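Local coordinates for protein acinetobacter secreted protease CpaA (Acinetobacter nosocomialis M2, PDB 6O38) that is a zinc-dependent metalloprotease that is probably exported by the type II secretion system and is bound by its chaperone CpaB, at residues P191-L203 with T211-T225. Numbering follows the deposited sequence.
Sequences PQKLNVQQIGTSL and TEIAFGDGNWVSNFT
Val-196, where the chain leaves strand 192-195 in a short helix-like turn, packs among Ile-213, Phe-215, Val-221 and Phe-224. Its CB lies 4.0 Å from Ile-213 CG2. CG1, between the backbone N and C (chi1 77°), sits over the centre of the Phe-215 ring, a CH-pi contact 3.8 Å from the centroid and only 6° off the normal; it also touches Asn-219 OD1. CG2, thereby anti to the N, stays above the same side of that ring, just outside its outline near CZ, reaches Val-221 CG2 at 3.6 Å and meets the Phe-224 ring. At its edge, the Phe-224 ring takes Ile-199 CD1 against CE1 (3.6 Å), while Leu-203 CB approaches CZ obliquely. Asn-219 OD1 accepts the Gln-197 N-H at 2.7 Å, the donor almost in line with the side-chain C=O; ND2 bonds weakly to Ala-214 O, and together they probably restrict the amide's rotation. Upstream, strands 192-195 and 211-215 run parallel, laced by backbone bonds such as Leu-194 N to Glu-212 O (2.7 Å). Glu-212 extends alongside the Lys-193 chain, although its salt bridge is to Lys-239. Thr-225 N to Thr-201 O (3.0 Å) and Leu-203 N to Thr-225 O tie the chain again near its far end. This parallel pairing of strands 183-195 and 210-215 is consistent with a join between successive StcE-type beta-sandwich domains.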
loop_
_atom_site.group_PDB
_atom_site.type_symbol
_atom_site.label_atom_id
_atom_site.label_comp_id
_atom_site.label_asym_id
_atom_site.label_seq_id
_atom_site.Cartn_x
_atom_site.Cartn_y
_atom_site.Cartn_z
ATOM N N PRO A 191 1.037 5.838 20.145
ATOM C CA PRO A 191 -0.145 5.140 20.655
ATOM C C PRO A 191 -0.226 5.159 22.171
ATOM O O PRO A 191 0.786 5.137 22.877
ATOM C CB PRO A 191 0.043 3.711 20.134
ATOM C CG PRO A 191 1.526 3.557 20.041
ATOM C CD PRO A 191 2.043 4.905 19.606
ATOM N N GLN A 192 -1.458 5.210 22.670
ATOM C CA GLN A 192 -1.735 4.977 24.080
ATOM C C GLN A 192 -1.879 3.476 24.295
ATOM O O GLN A 192 -2.813 2.858 23.773
ATOM C CB GLN A 192 -3.003 5.703 24.522
ATOM C CG GLN A 192 -3.308 5.545 26.004
ATOM C CD GLN A 192 -4.690 6.045 26.378
ATOM O OE1 GLN A 192 -5.368 6.690 25.579
ATOM N NE2 GLN A 192 -5.117 5.739 27.598
ATOM N N LYS A 193 -0.960 2.893 25.057
ATOM C CA LYS A 193 -0.891 1.450 25.223
ATOM C C LYS A 193 -1.635 1.041 26.486
ATOM O O LYS A 193 -1.398 1.598 27.563
ATOM C CB LYS A 193 0.562 0.976 25.277
ATOM C CG LYS A 193 1.301 1.145 23.960
ATOM C CD LYS A 193 2.648 0.448 23.975
ATOM C CE LYS A 193 3.366 0.619 22.645
ATOM N NZ LYS A 193 4.729 0.023 22.658
ATOM N N LEU A 194 -2.533 0.070 26.348
ATOM C CA LEU A 194 -3.307 -0.456 27.461
ATOM C C LEU A 194 -3.213 -1.972 27.476
ATOM O O LEU A 194 -3.304 -2.619 26.428
ATOM C CB LEU A 194 -4.781 -0.036 27.375
ATOM C CG LEU A 194 -5.114 1.449 27.525
ATOM C CD1 LEU A 194 -6.609 1.673 27.355
ATOM C CD2 LEU A 194 -4.642 1.969 28.874
ATOM N N ASN A 195 -3.031 -2.534 28.666
ATOM C CA ASN A 195 -3.149 -3.970 28.864
ATOM C C ASN A 195 -4.596 -4.292 29.213
ATOM O O ASN A 195 -5.183 -3.654 30.094
ATOM C CB ASN A 195 -2.206 -4.449 29.968
ATOM C CG ASN A 195 -0.746 -4.252 29.611
ATOM O OD1 ASN A 195 -0.346 -4.438 28.462
ATOM N ND2 ASN A 195 0.058 -3.870 30.597
ATOM N N VAL A 196 -5.171 -5.271 28.511
ATOM C CA VAL A 196 -6.588 -5.573 28.674
ATOM C C VAL A 196 -6.923 -5.989 30.101
ATOM O O VAL A 196 -8.078 -5.869 30.525
ATOM C CB VAL A 196 -7.022 -6.649 27.654
ATOM C CG1 VAL A 196 -6.550 -8.032 28.086
ATOM C CG2 VAL A 196 -8.527 -6.611 27.455
ATOM N N GLN A 197 -5.937 -6.472 30.862
ATOM C CA GLN A 197 -6.167 -6.790 32.265
ATOM C C GLN A 197 -6.477 -5.546 33.089
ATOM O O GLN A 197 -7.121 -5.655 34.137
ATOM C CB GLN A 197 -4.951 -7.511 32.852
ATOM C CG GLN A 197 -3.744 -6.608 33.076
ATOM C CD GLN A 197 -2.524 -7.362 33.572
ATOM O OE1 GLN A 197 -2.643 -8.383 34.250
ATOM N NE2 GLN A 197 -1.341 -6.856 33.242
ATOM N N GLN A 198 -6.035 -4.372 32.636
ATOM C CA GLN A 198 -6.297 -3.134 33.360
ATOM C C GLN A 198 -7.723 -2.638 33.161
ATOM O O GLN A 198 -8.287 -2.010 34.065
ATOM C CB GLN A 198 -5.304 -2.056 32.919
ATOM C CG GLN A 198 -3.850 -2.408 33.188
ATOM C CD GLN A 198 -2.884 -1.438 32.537
ATOM O OE1 GLN A 198 -3.276 -0.616 31.708
ATOM N NE2 GLN A 198 -1.611 -1.530 32.906
ATOM N N ILE A 199 -8.322 -2.909 32.002
ATOM C CA ILE A 199 -9.626 -2.354 31.653
ATOM C C ILE A 199 -10.727 -3.400 31.606
ATOM O O ILE A 199 -11.908 -3.026 31.501
ATOM C CB ILE A 199 -9.571 -1.594 30.311
ATOM C CG1 ILE A 199 -9.116 -2.532 29.191
ATOM C CG2 ILE A 199 -8.633 -0.403 30.412
ATOM C CD1 ILE A 199 -9.184 -1.914 27.813
ATOM N N GLY A 200 -10.395 -4.685 31.681
ATOM C CA GLY A 200 -11.418 -5.713 31.668
ATOM C C GLY A 200 -11.952 -5.993 30.272
ATOM O O GLY A 200 -11.261 -5.828 29.265
ATOM N N THR A 201 -13.212 -6.419 30.222
ATOM C CA THR A 201 -13.845 -6.875 28.993
ATOM C C THR A 201 -14.471 -5.748 28.180
ATOM O O THR A 201 -15.166 -6.026 27.199
ATOM C CB THR A 201 -14.915 -7.924 29.311
ATOM O OG1 THR A 201 -15.876 -7.370 30.218
ATOM C CG2 THR A 201 -14.282 -9.157 29.939
ATOM N N SER A 202 -14.247 -4.490 28.556
ATOM C CA SER A 202 -14.868 -3.384 27.843
ATOM C C SER A 202 -14.022 -2.129 27.990
ATOM O O SER A 202 -13.305 -1.954 28.979
ATOM C CB SER A 202 -16.289 -3.114 28.352
ATOM O OG SER A 202 -16.265 -2.547 29.651
ATOM N N LEU A 203 -14.116 -1.260 26.986
ATOM C CA LEU A 203 -13.533 0.077 27.020
ATOM C C LEU A 203 -14.672 1.075 26.865
ATOM O O LEU A 203 -15.305 1.139 25.806
ATOM C CB LEU A 203 -12.487 0.256 25.920
ATOM C CG LEU A 203 -11.722 1.581 25.922
ATOM C CD1 LEU A 203 -10.979 1.776 27.238
ATOM C CD2 LEU A 203 -10.764 1.655 24.744
ATOM N N THR A 211 -5.469 4.131 20.288
ATOM C CA THR A 211 -5.411 3.293 21.478
ATOM C C THR A 211 -4.974 1.891 21.074
ATOM O O THR A 211 -5.497 1.328 20.106
ATOM C CB THR A 211 -6.769 3.246 22.183
ATOM O OG1 THR A 211 -7.274 4.578 22.343
ATOM C CG2 THR A 211 -6.636 2.595 23.553
ATOM N N GLU A 212 -4.020 1.330 21.814
ATOM C CA GLU A 212 -3.438 0.030 21.496
ATOM C C GLU A 212 -3.655 -0.899 22.685
ATOM O O GLU A 212 -3.110 -0.665 23.769
ATOM C CB GLU A 212 -1.955 0.172 21.156
ATOM C CG GLU A 212 -1.261 -1.124 20.790
ATOM C CD GLU A 212 0.142 -0.896 20.258
ATOM O OE1 GLU A 212 1.104 -1.418 20.860
ATOM O OE2 GLU A 212 0.283 -0.183 19.241
ATOM N N ILE A 213 -4.446 -1.948 22.480
ATOM C CA ILE A 213 -4.864 -2.861 23.538
ATOM C C ILE A 213 -4.154 -4.192 23.330
ATOM O O ILE A 213 -4.324 -4.839 22.289
ATOM C CB ILE A 213 -6.388 -3.043 23.551
ATOM C CG1 ILE A 213 -7.074 -1.693 23.773
ATOM C CG2 ILE A 213 -6.798 -4.042 24.623
ATOM C CD1 ILE A 213 -8.533 -1.680 23.395
ATOM N N ALA A 214 -3.365 -4.602 24.319
ATOM C CA ALA A 214 -2.538 -5.796 24.221
ATOM C C ALA A 214 -3.153 -6.957 24.993
ATOM O O ALA A 214 -3.615 -6.792 26.126
ATOM C CB ALA A 214 -1.127 -5.521 24.741
ATOM N N PHE A 215 -3.154 -8.131 24.368
ATOM C CA PHE A 215 -3.501 -9.389 25.013
ATOM C C PHE A 215 -2.248 -10.241 25.155
ATOM O O PHE A 215 -1.404 -10.271 24.253
ATOM C CB PHE A 215 -4.560 -10.157 24.212
ATOM C CG PHE A 215 -5.958 -9.620 24.360
ATOM C CD1 PHE A 215 -6.285 -8.350 23.912
ATOM C CD2 PHE A 215 -6.952 -10.400 24.929
ATOM C CE1 PHE A 215 -7.575 -7.863 24.042
ATOM C CE2 PHE A 215 -8.242 -9.920 25.062
ATOM C CZ PHE A 215 -8.553 -8.650 24.616
ATOM N N GLY A 216 -2.125 -10.935 26.284
ATOM C CA GLY A 216 -0.992 -11.814 26.491
ATOM C C GLY A 216 -1.288 -12.843 27.560
ATOM O O GLY A 216 -2.377 -12.882 28.135
ATOM N N ASP A 217 -0.300 -13.697 27.815
ATOM C CA ASP A 217 -0.414 -14.644 28.915
ATOM C C ASP A 217 -0.265 -13.903 30.237
ATOM O O ASP A 217 0.693 -13.149 30.435
ATOM C CB ASP A 217 0.636 -15.745 28.787
ATOM C CG ASP A 217 0.338 -16.703 27.649
ATOM O OD1 ASP A 217 -0.835 -16.775 27.221
ATOM O OD2 ASP A 217 1.273 -17.390 27.186
ATOM N N GLY A 218 -1.218 -14.113 31.141
ATOM C CA GLY A 218 -1.309 -13.311 32.341
ATOM C C GLY A 218 -1.951 -11.957 32.142
ATOM O O GLY A 218 -2.069 -11.196 33.112
ATOM N N ASN A 219 -2.369 -11.633 30.916
ATOM C CA ASN A 219 -3.037 -10.367 30.601
ATOM C C ASN A 219 -4.038 -10.678 29.486
ATOM O O ASN A 219 -3.716 -10.578 28.299
ATOM C CB ASN A 219 -2.024 -9.309 30.188
ATOM C CG ASN A 219 -2.662 -8.107 29.517
ATOM O OD1 ASN A 219 -3.712 -7.626 29.940
ATOM N ND2 ASN A 219 -2.028 -7.620 28.457
ATOM N N TRP A 220 -5.260 -11.029 29.881
ATOM C CA TRP A 220 -6.160 -11.693 28.948
ATOM C C TRP A 220 -7.575 -11.697 29.505
ATOM O O TRP A 220 -7.773 -11.883 30.708
ATOM C CB TRP A 220 -5.690 -13.131 28.684
ATOM C CG TRP A 220 -6.534 -13.900 27.711
ATOM C CD1 TRP A 220 -6.337 -14.011 26.365
ATOM C CD2 TRP A 220 -7.698 -14.680 28.011
ATOM N NE1 TRP A 220 -7.311 -14.805 25.808
ATOM C CE2 TRP A 220 -8.159 -15.228 26.797
ATOM C CE3 TRP A 220 -8.399 -14.964 29.188
ATOM C CZ2 TRP A 220 -9.286 -16.043 26.727
ATOM C CZ3 TRP A 220 -9.519 -15.773 29.115
ATOM C CH2 TRP A 220 -9.950 -16.304 27.893
ATOM N N VAL A 221 -8.548 -11.493 28.618
ATOM C CA VAL A 221 -9.959 -11.694 28.911
ATOM C C VAL A 221 -10.560 -12.494 27.762
ATOM O O VAL A 221 -9.962 -12.636 26.695
ATOM C CB VAL A 221 -10.722 -10.368 29.113
ATOM C CG1 VAL A 221 -10.199 -9.629 30.339
ATOM C CG2 VAL A 221 -10.620 -9.502 27.871
ATOM N N SER A 222 -11.767 -13.016 27.988
ATOM C CA SER A 222 -12.370 -13.912 27.009
ATOM C C SER A 222 -13.056 -13.162 25.876
ATOM O O SER A 222 -13.167 -13.695 24.766
ATOM C CB SER A 222 -13.373 -14.839 27.692
ATOM O OG SER A 222 -14.646 -14.222 27.774
ATOM N N ASN A 223 -13.514 -11.939 26.127
ATOM C CA ASN A 223 -14.185 -11.158 25.100
ATOM C C ASN A 223 -14.032 -9.682 25.431
ATOM O O ASN A 223 -13.794 -9.307 26.582
ATOM C CB ASN A 223 -15.664 -11.541 24.972
ATOM C CG ASN A 223 -16.463 -11.207 26.214
ATOM O OD1 ASN A 223 -17.150 -10.186 26.267
ATOM N ND2 ASN A 223 -16.380 -12.067 27.222
ATOM N N PHE A 224 -14.167 -8.848 24.402
ATOM C CA PHE A 224 -13.910 -7.423 24.533
ATOM C C PHE A 224 -14.889 -6.644 23.668
ATOM O O PHE A 224 -15.157 -7.024 22.524
ATOM C CB PHE A 224 -12.467 -7.087 24.135
ATOM C CG PHE A 224 -12.098 -5.653 24.355
ATOM C CD1 PHE A 224 -11.715 -5.212 25.610
ATOM C CD2 PHE A 224 -12.128 -4.746 23.310
ATOM C CE1 PHE A 224 -11.375 -3.892 25.821
ATOM C CE2 PHE A 224 -11.786 -3.423 23.515
ATOM C CZ PHE A 224 -11.411 -2.997 24.773
ATOM N N THR A 225 -15.418 -5.554 24.220
ATOM C CA THR A 225 -16.393 -4.710 23.540
ATOM C C THR A 225 -15.805 -3.323 23.324
ATOM O O THR A 225 -15.330 -2.691 24.273
ATOM C CB THR A 225 -17.693 -4.610 24.344
ATOM O OG1 THR A 225 -18.218 -5.923 24.576
ATOM C CG2 THR A 225 -18.724 -3.782 23.591
#